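Ribonucleoside-diphosphate reductase small chain 2 (Saccharomyces cerevisiae, PDB 1JK0) is required for the folding of its partner small chain and for assembly with the large subunits of ribonucleotide reductase, which makes deoxyribonucleotides. Local coordinates at residues V36-P39 with I45-A48; A161-R166 with E244-E249; A195-L200 with M211-I216. One frame throughout, in Å; residues are numbered along the deposited sequence.

Interaction 1: V36-P39 with I45-A48; sequences VMFP and IWAA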
# COMPACT_ATOMS: atom_id res chain seq x y z
N VAL B 36 9.05 3.31 16.56
CA VAL B 36 8.14 2.25 16.93
C VAL B 36 6.78 2.93 16.91
O VAL B 36 6.67 4.10 17.25
CB VAL B 36 8.47 1.74 18.34
CG1 VAL B 36 7.50 0.64 18.75
CG2 VAL B 36 9.89 1.25 18.37
N MET B 37 5.75 2.22 16.51
CA MET B 37 4.45 2.86 16.46
C MET B 37 3.43 2.28 17.40
O MET B 37 2.33 2.82 17.51
CB MET B 37 3.91 2.76 15.04
CG MET B 37 3.46 1.38 14.67
SD MET B 37 1.68 1.33 14.49
CE MET B 37 1.53 0.94 12.77
N PHE B 38 3.77 1.21 18.11
CA PHE B 38 2.73 0.65 18.94
C PHE B 38 2.30 1.42 20.13
O PHE B 38 1.18 1.22 20.61
CB PHE B 38 2.96 -0.79 19.29
CG PHE B 38 1.88 -1.64 18.77
CD1 PHE B 38 2.03 -2.32 17.57
CD2 PHE B 38 0.64 -1.64 19.38
CE1 PHE B 38 0.95 -2.98 16.98
CE2 PHE B 38 -0.44 -2.29 18.82
CZ PHE B 38 -0.29 -2.97 17.61
N PRO B 39 3.17 2.27 20.69
CA PRO B 39 2.49 2.93 21.81
C PRO B 39 1.59 3.91 21.02
O PRO B 39 2.02 5.00 20.64
CB PRO B 39 3.64 3.61 22.56
CG PRO B 39 4.81 2.65 22.27
CD PRO B 39 4.64 2.32 20.81
N ILE B 45 -8.66 6.95 15.63
CA ILE B 45 -8.54 6.53 14.24
C ILE B 45 -8.04 5.09 14.14
O ILE B 45 -8.43 4.38 13.22
CB ILE B 45 -7.63 7.48 13.38
CG1 ILE B 45 -6.21 7.44 13.88
CG2 ILE B 45 -8.13 8.92 13.47
CD1 ILE B 45 -5.33 8.49 13.23
N TRP B 46 -7.22 4.67 15.11
CA TRP B 46 -6.68 3.29 15.12
C TRP B 46 -7.81 2.28 15.28
O TRP B 46 -7.86 1.27 14.56
CB TRP B 46 -5.65 3.11 16.26
CG TRP B 46 -4.87 1.77 16.30
CD1 TRP B 46 -4.79 0.91 17.38
CD2 TRP B 46 -3.96 1.25 15.32
NE1 TRP B 46 -3.88 -0.10 17.13
CE2 TRP B 46 -3.36 0.09 15.87
CE3 TRP B 46 -3.59 1.65 14.04
CZ2 TRP B 46 -2.41 -0.67 15.18
CZ3 TRP B 46 -2.63 0.89 13.34
CH2 TRP B 46 -2.06 -0.26 13.92
N ALA B 47 -8.72 2.54 16.21
CA ALA B 47 -9.85 1.65 16.44
C ALA B 47 -10.71 1.68 15.19
O ALA B 47 -11.36 0.69 14.85
CB ALA B 47 -10.64 2.10 17.65
N ALA B 48 -10.71 2.81 14.49
CA ALA B 48 -11.49 2.89 13.26
C ALA B 48 -10.84 1.97 12.23
O ALA B 48 -11.53 1.24 11.51
CB ALA B 48 -11.52 4.32 12.74
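The backbone N of M37 is hydrogen-bonded to a polar side chain of the partner protein chain, while the thioether of the same residue turns back within its own chain to meet the indole of W46. The sulfur SD of M37 lies 4.8 Å from the centroid of the six-membered ring of W46 and stands oblique to it, 36° off the ring normal. Beyond the sulfur, the methyl does the closest touching: M37 CE is 4.0 Å from W46 CH2. With CG set between the backbone N and the carbonyl carbon and further bends at chi2 and chi3, the methionine chain is led across the indole at about a right angle.

F38 meets the same benzo ring at the neighbouring atom, with F38 CZ 4.0 Å from W46 CZ2. Here the indole presents its edge toward the phenyl face, the planes standing 85° apart with centroids separated by 5.9 Å, an offset edge-to-face pair. The approach is displaced toward the rim at CZ of F38 and is not centred on that ring.

W46 therefore serves two neighbours at once through CZ2, CH2 and CZ3. Its CG is anti to the backbone N (chi1 -173°), which carries the indole off helix 43-54 and across to the loop, although the CA atoms of F38 and W46 are 10.5 Å apart. P111 and E112 of helix 111-138 add to the surroundings of M37 and W46, and acidic side chains of the other subunit pack on F38 and W46. A Met-aromatic contact and a T-shaped aromatic pair thus join the loop before helix 43-54 to that helix, at the interface between the two chains of the ferritin-like small-chain heterodimer.

Interaction 2: A161-R166 with E244-E249; sequences AAFIER and EKIITE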
# COMPACT_ATOMS: atom_id res chain seq x y z
N ALA B 161 -18.41 16.34 -10.75
CA ALA B 161 -17.02 16.69 -10.90
C ALA B 161 -16.75 18.14 -10.50
O ALA B 161 -15.65 18.47 -10.04
CB ALA B 161 -16.58 16.45 -12.34
N ALA B 162 -17.76 19.00 -10.66
CA ALA B 162 -17.61 20.42 -10.32
C ALA B 162 -17.56 20.62 -8.82
O ALA B 162 -16.79 21.45 -8.32
CB ALA B 162 -18.76 21.23 -10.91
N PHE B 163 -18.39 19.86 -8.11
CA PHE B 163 -18.44 19.92 -6.66
C PHE B 163 -17.05 19.63 -6.10
O PHE B 163 -16.52 20.41 -5.32
CB PHE B 163 -19.47 18.91 -6.15
CG PHE B 163 -19.55 18.82 -4.65
CD1 PHE B 163 -18.83 17.85 -3.96
CD2 PHE B 163 -20.37 19.69 -3.93
CE1 PHE B 163 -18.93 17.74 -2.58
CE2 PHE B 163 -20.47 19.59 -2.56
CZ PHE B 163 -19.75 18.61 -1.88
N ILE B 164 -16.46 18.51 -6.50
CA ILE B 164 -15.13 18.17 -6.04
C ILE B 164 -14.15 19.24 -6.52
O ILE B 164 -13.09 19.44 -5.92
CB ILE B 164 -14.69 16.78 -6.57
CG1 ILE B 164 -15.64 15.71 -6.04
CG2 ILE B 164 -13.26 16.48 -6.14
CD1 ILE B 164 -15.30 14.29 -6.51
N GLU B 165 -14.51 19.94 -7.59
CA GLU B 165 -13.66 20.99 -8.14
C GLU B 165 -13.81 22.28 -7.33
O GLU B 165 -12.98 23.18 -7.42
CB GLU B 165 -14.04 21.28 -9.59
CG GLU B 165 -13.20 22.36 -10.24
CD GLU B 165 -11.74 21.95 -10.37
OE1 GLU B 165 -10.86 22.76 -10.03
OE2 GLU B 165 -11.49 20.81 -10.82
N ARG B 166 -14.86 22.33 -6.52
CA ARG B 166 -15.16 23.51 -5.71
C ARG B 166 -14.49 23.54 -4.33
O ARG B 166 -13.73 24.46 -4.02
CB ARG B 166 -16.68 23.64 -5.56
CG ARG B 166 -17.17 25.02 -5.12
CD ARG B 166 -18.69 25.05 -4.88
NE ARG B 166 -19.47 24.75 -6.08
CZ ARG B 166 -19.92 23.54 -6.41
NH1 ARG B 166 -19.68 22.50 -5.64
NH2 ARG B 166 -20.63 23.38 -7.53
N GLU B 244 -23.11 23.51 6.07
CA GLU B 244 -24.43 23.36 5.49
C GLU B 244 -24.42 23.82 4.03
O GLU B 244 -25.29 23.43 3.25
CB GLU B 244 -25.45 24.17 6.29
CG GLU B 244 -26.89 23.91 5.87
CD GLU B 244 -27.89 24.63 6.76
OE1 GLU B 244 -27.83 25.87 6.85
OE2 GLU B 244 -28.73 23.94 7.37
N LYS B 245 -23.44 24.64 3.65
CA LYS B 245 -23.34 25.12 2.28
C LYS B 245 -22.70 24.08 1.36
O LYS B 245 -22.98 24.04 0.16
CB LYS B 245 -22.53 26.43 2.21
CG LYS B 245 -23.27 27.68 2.70
CD LYS B 245 -22.45 28.97 2.48
CE LYS B 245 -22.26 29.29 0.99
NZ LYS B 245 -21.43 30.50 0.73
N ILE B 246 -21.86 23.22 1.94
CA ILE B 246 -21.19 22.18 1.17
C ILE B 246 -22.09 20.96 0.96
O ILE B 246 -22.14 20.40 -0.13
CB ILE B 246 -19.89 21.73 1.88
CG1 ILE B 246 -18.98 22.94 2.06
CG2 ILE B 246 -19.19 20.66 1.06
CD1 ILE B 246 -17.71 22.65 2.81
N ILE B 247 -22.82 20.57 2.01
CA ILE B 247 -23.72 19.43 1.93
C ILE B 247 -24.87 19.66 0.95
O ILE B 247 -25.10 18.85 0.04
CB ILE B 247 -24.33 19.10 3.30
CG1 ILE B 247 -23.33 18.28 4.12
CG2 ILE B 247 -25.64 18.35 3.12
CD1 ILE B 247 -22.10 19.04 4.51
N THR B 248 -25.59 20.76 1.15
CA THR B 248 -26.72 21.11 0.30
C THR B 248 -26.37 20.89 -1.17
O THR B 248 -27.04 20.13 -1.87
CB THR B 248 -27.15 22.57 0.51
OG1 THR B 248 -27.64 22.73 1.85
CG2 THR B 248 -28.26 22.95 -0.45
N GLU B 249 -25.30 21.55 -1.62
CA GLU B 249 -24.87 21.42 -3.01
C GLU B 249 -24.78 19.96 -3.48
O GLU B 249 -25.21 19.64 -4.59
CB GLU B 249 -23.51 22.10 -3.21
CG GLU B 249 -23.49 23.55 -2.80
CD GLU B 249 -22.26 24.28 -3.31
OE1 GLU B 249 -22.03 25.43 -2.87
OE2 GLU B 249 -21.53 23.72 -4.15
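F163 and I246 make the main apolar contact, the phenyl ring of one helix reaching across to the branched side chain of the other. F163 CZ lies 3.6 Å from I246 CG2, and the two side chains cross at about a right angle. A chi1 of 176° puts the phenylalanine ring opposite the main-chain nitrogen and out toward helix 240-258. E249 joins through its aliphatic part: its CB is 4.0 Å from F163 CE2 and sits at the ring edge, close to the ring plane. The backbone O of I246 also borders that edge, in the plane of the ring, so the phenyl group meets helix 240-258 with its edge, against both main-chain and side-chain atoms. W167 packs against F163, I246 and E249, while A184 of helix 175-188 and A250 and I253 of helix 240-258 add further apolar cover to the phenyl ring.

The charged component is a salt bridge of 2.7 Å between R166 NH1 and E249 OE2. The carboxylate lies over one face of the guanidinium, the planes 81° apart, and does not pair with it edge to edge; the exact place of OE2 is doubtful in the model. A162 O borders the opposite face, offset toward the rim. Replacing R166 by an alanine would probably leave the carboxylate of E249 without its positive mate across the helix gap.

Both components span a rather wide separation, 11.2 Å between the segment axes at closest approach. The segments 161-166 and 244-249 run nearly antiparallel, their N-to-C directions 166° apart, and they lie on helices 155-166 and 240-258, a pairing that belongs to the helical bundle of the ferritin-like small-chain fold.

Interaction 3: A195-L200 with M211-I216; sequences ASMFWL and MANRNI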
# COMPACT_ATOMS: atom_id res chain seq x y z
N ALA B 195 -29.85 2.96 -1.55
CA ALA B 195 -31.25 3.07 -1.18
C ALA B 195 -32.10 2.27 -2.17
O ALA B 195 -33.06 1.59 -1.79
CB ALA B 195 -31.67 4.53 -1.19
N SER B 196 -31.73 2.34 -3.45
CA SER B 196 -32.45 1.64 -4.51
C SER B 196 -32.29 0.14 -4.42
O SER B 196 -33.27 -0.60 -4.31
CB SER B 196 -31.96 2.09 -5.88
OG SER B 196 -32.10 3.49 -6.02
N MET B 197 -31.04 -0.31 -4.47
CA MET B 197 -30.72 -1.73 -4.40
C MET B 197 -31.21 -2.38 -3.12
O MET B 197 -31.50 -3.58 -3.10
CB MET B 197 -29.22 -1.94 -4.57
CG MET B 197 -28.71 -1.61 -5.95
SD MET B 197 -29.63 -2.46 -7.25
CE MET B 197 -30.48 -1.07 -8.02
N PHE B 198 -31.30 -1.62 -2.04
CA PHE B 198 -31.80 -2.20 -0.80
C PHE B 198 -33.27 -2.57 -1.06
O PHE B 198 -33.80 -3.52 -0.49
CB PHE B 198 -31.68 -1.20 0.36
CG PHE B 198 -30.49 -1.45 1.26
CD1 PHE B 198 -29.44 -0.54 1.33
CD2 PHE B 198 -30.42 -2.61 2.04
CE1 PHE B 198 -28.34 -0.77 2.17
CE2 PHE B 198 -29.32 -2.85 2.87
CZ PHE B 198 -28.29 -1.93 2.94
N TRP B 199 -33.90 -1.81 -1.95
CA TRP B 199 -35.29 -2.07 -2.31
C TRP B 199 -35.33 -3.31 -3.20
O TRP B 199 -35.83 -4.36 -2.79
CB TRP B 199 -35.87 -0.86 -3.06
CG TRP B 199 -37.24 -1.10 -3.64
CD1 TRP B 199 -37.65 -0.80 -4.92
CD2 TRP B 199 -38.37 -1.72 -3.00
NE1 TRP B 199 -38.95 -1.21 -5.11
CE2 TRP B 199 -39.42 -1.77 -3.95
CE3 TRP B 199 -38.60 -2.23 -1.71
CZ2 TRP B 199 -40.67 -2.33 -3.65
CZ3 TRP B 199 -39.85 -2.79 -1.41
CH2 TRP B 199 -40.87 -2.83 -2.38
N LEU B 200 -34.77 -3.20 -4.40
CA LEU B 200 -34.74 -4.29 -5.37
C LEU B 200 -34.22 -5.61 -4.80
O LEU B 200 -34.43 -6.68 -5.38
CB LEU B 200 -33.88 -3.89 -6.58
CG LEU B 200 -33.77 -4.86 -7.76
CD1 LEU B 200 -35.14 -5.10 -8.38
CD2 LEU B 200 -32.81 -4.28 -8.79
N MET B 211 -25.94 -8.97 -0.66
CA MET B 211 -24.81 -9.01 0.27
C MET B 211 -23.76 -7.99 -0.16
O MET B 211 -23.22 -7.26 0.67
CB MET B 211 -24.17 -10.41 0.30
CG MET B 211 -23.12 -10.59 1.40
SD MET B 211 -22.12 -12.10 1.18
CE MET B 211 -23.07 -13.34 2.09
N ALA B 212 -23.48 -7.96 -1.46
CA ALA B 212 -22.50 -7.02 -2.00
C ALA B 212 -22.92 -5.60 -1.66
O ALA B 212 -22.09 -4.77 -1.32
CB ALA B 212 -22.39 -7.18 -3.50
N ASN B 213 -24.22 -5.32 -1.75
CA ASN B 213 -24.70 -3.98 -1.45
C ASN B 213 -24.66 -3.72 0.05
O ASN B 213 -24.20 -2.68 0.48
CB ASN B 213 -26.13 -3.79 -1.96
CG ASN B 213 -26.59 -2.34 -1.87
OD1 ASN B 213 -26.12 -1.48 -2.62
ND2 ASN B 213 -27.49 -2.06 -0.93
N ARG B 214 -25.15 -4.67 0.84
CA ARG B 214 -25.13 -4.50 2.29
C ARG B 214 -23.73 -4.08 2.75
O ARG B 214 -23.57 -3.16 3.55
CB ARG B 214 -25.56 -5.80 2.97
CG ARG B 214 -26.00 -5.66 4.43
CD ARG B 214 -26.56 -6.98 5.01
NE ARG B 214 -27.61 -7.58 4.17
CZ ARG B 214 -27.41 -8.56 3.29
NH1 ARG B 214 -26.20 -9.09 3.14
NH2 ARG B 214 -28.40 -9.01 2.54
N ASN B 215 -22.71 -4.76 2.22
CA ASN B 215 -21.31 -4.50 2.56
C ASN B 215 -20.75 -3.14 2.17
O ASN B 215 -20.21 -2.41 3.00
CB ASN B 215 -20.39 -5.55 1.93
CG ASN B 215 -20.60 -6.92 2.49
OD1 ASN B 215 -21.02 -7.07 3.63
ND2 ASN B 215 -20.28 -7.92 1.70
N ILE B 216 -20.84 -2.84 0.89
CA ILE B 216 -20.33 -1.59 0.36
C ILE B 216 -20.93 -0.44 1.15
O ILE B 216 -20.23 0.50 1.55
CB ILE B 216 -20.65 -1.47 -1.16
CG1 ILE B 216 -19.96 -2.62 -1.91
CG2 ILE B 216 -20.20 -0.13 -1.71
CD1 ILE B 216 -20.22 -2.65 -3.41
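N213 carries this contact, using the two ends of its amide against successive residues of helix 191-200. On one side its OD1 lies 3.7 Å from M197 CB, a van der Waals approach to the base of the methionine. On the other, ND2 stands over one face of the F198 ring, 3.3 Å from F198 CD1 and 3.5 Å from F198 CE1. The nitrogen is offset toward the rim of the ring, and the amide plane is turned 76° from the ring plane, so the amide comes down on the phenyl group steeply and is not stacked flat upon it. The asparagine reaches helix 191-200 because its first torsion, chi1 -171°, swings the amide to the side remote from its own main-chain nitrogen. M197 turns the rest of its chain away from this meeting, bending at chi2 and chi3, and packs on Y81 and L85 of helix 78-89 and on L209.

One residue further on, R214 contributes mainly through its backbone: its CA is 4.1 Å from F198 CZ, at the far end of the same ring. The phenyl group thus spans two consecutive residues of helix 207-232, and it also touches C217 beyond them. At the end of the segment, I216 turns to other neighbours, packing on Y127 and Y131 of helix 111-138.

The segment axes approach to 9.8 Å with N-to-C directions 148° apart; the two helices follow each other in the chain, with a short connection between them. The pair is an antiparallel helical hairpin within the ferritin-like helical fold, and its N213 side chain lies about 6 Å from that of Y131, the predicted active-site tyrosine.

In the fold
The three contacts occupy separate parts of one ferritin-like helical chain, and none touches another. Interaction 1 comes first along the sequence; interaction 3 is nested within the loop closed by interaction 2, which joins helix 155-166 to helix 240-258. Interactions 2 and 3 lie on opposite sides of the chain's centre, their own centres about 25 Å apart, although helices 207-232 and 240-258 follow each other directly. Interaction 1 is about 32 Å from each of the others, centre to centre, yet I45 and A48 touch helix 207-232, which also carries one half of interaction 3. Helix 207-232 thus runs from the residues packed against helix 43-54 to the neighbourhood of the predicted active-site tyrosine.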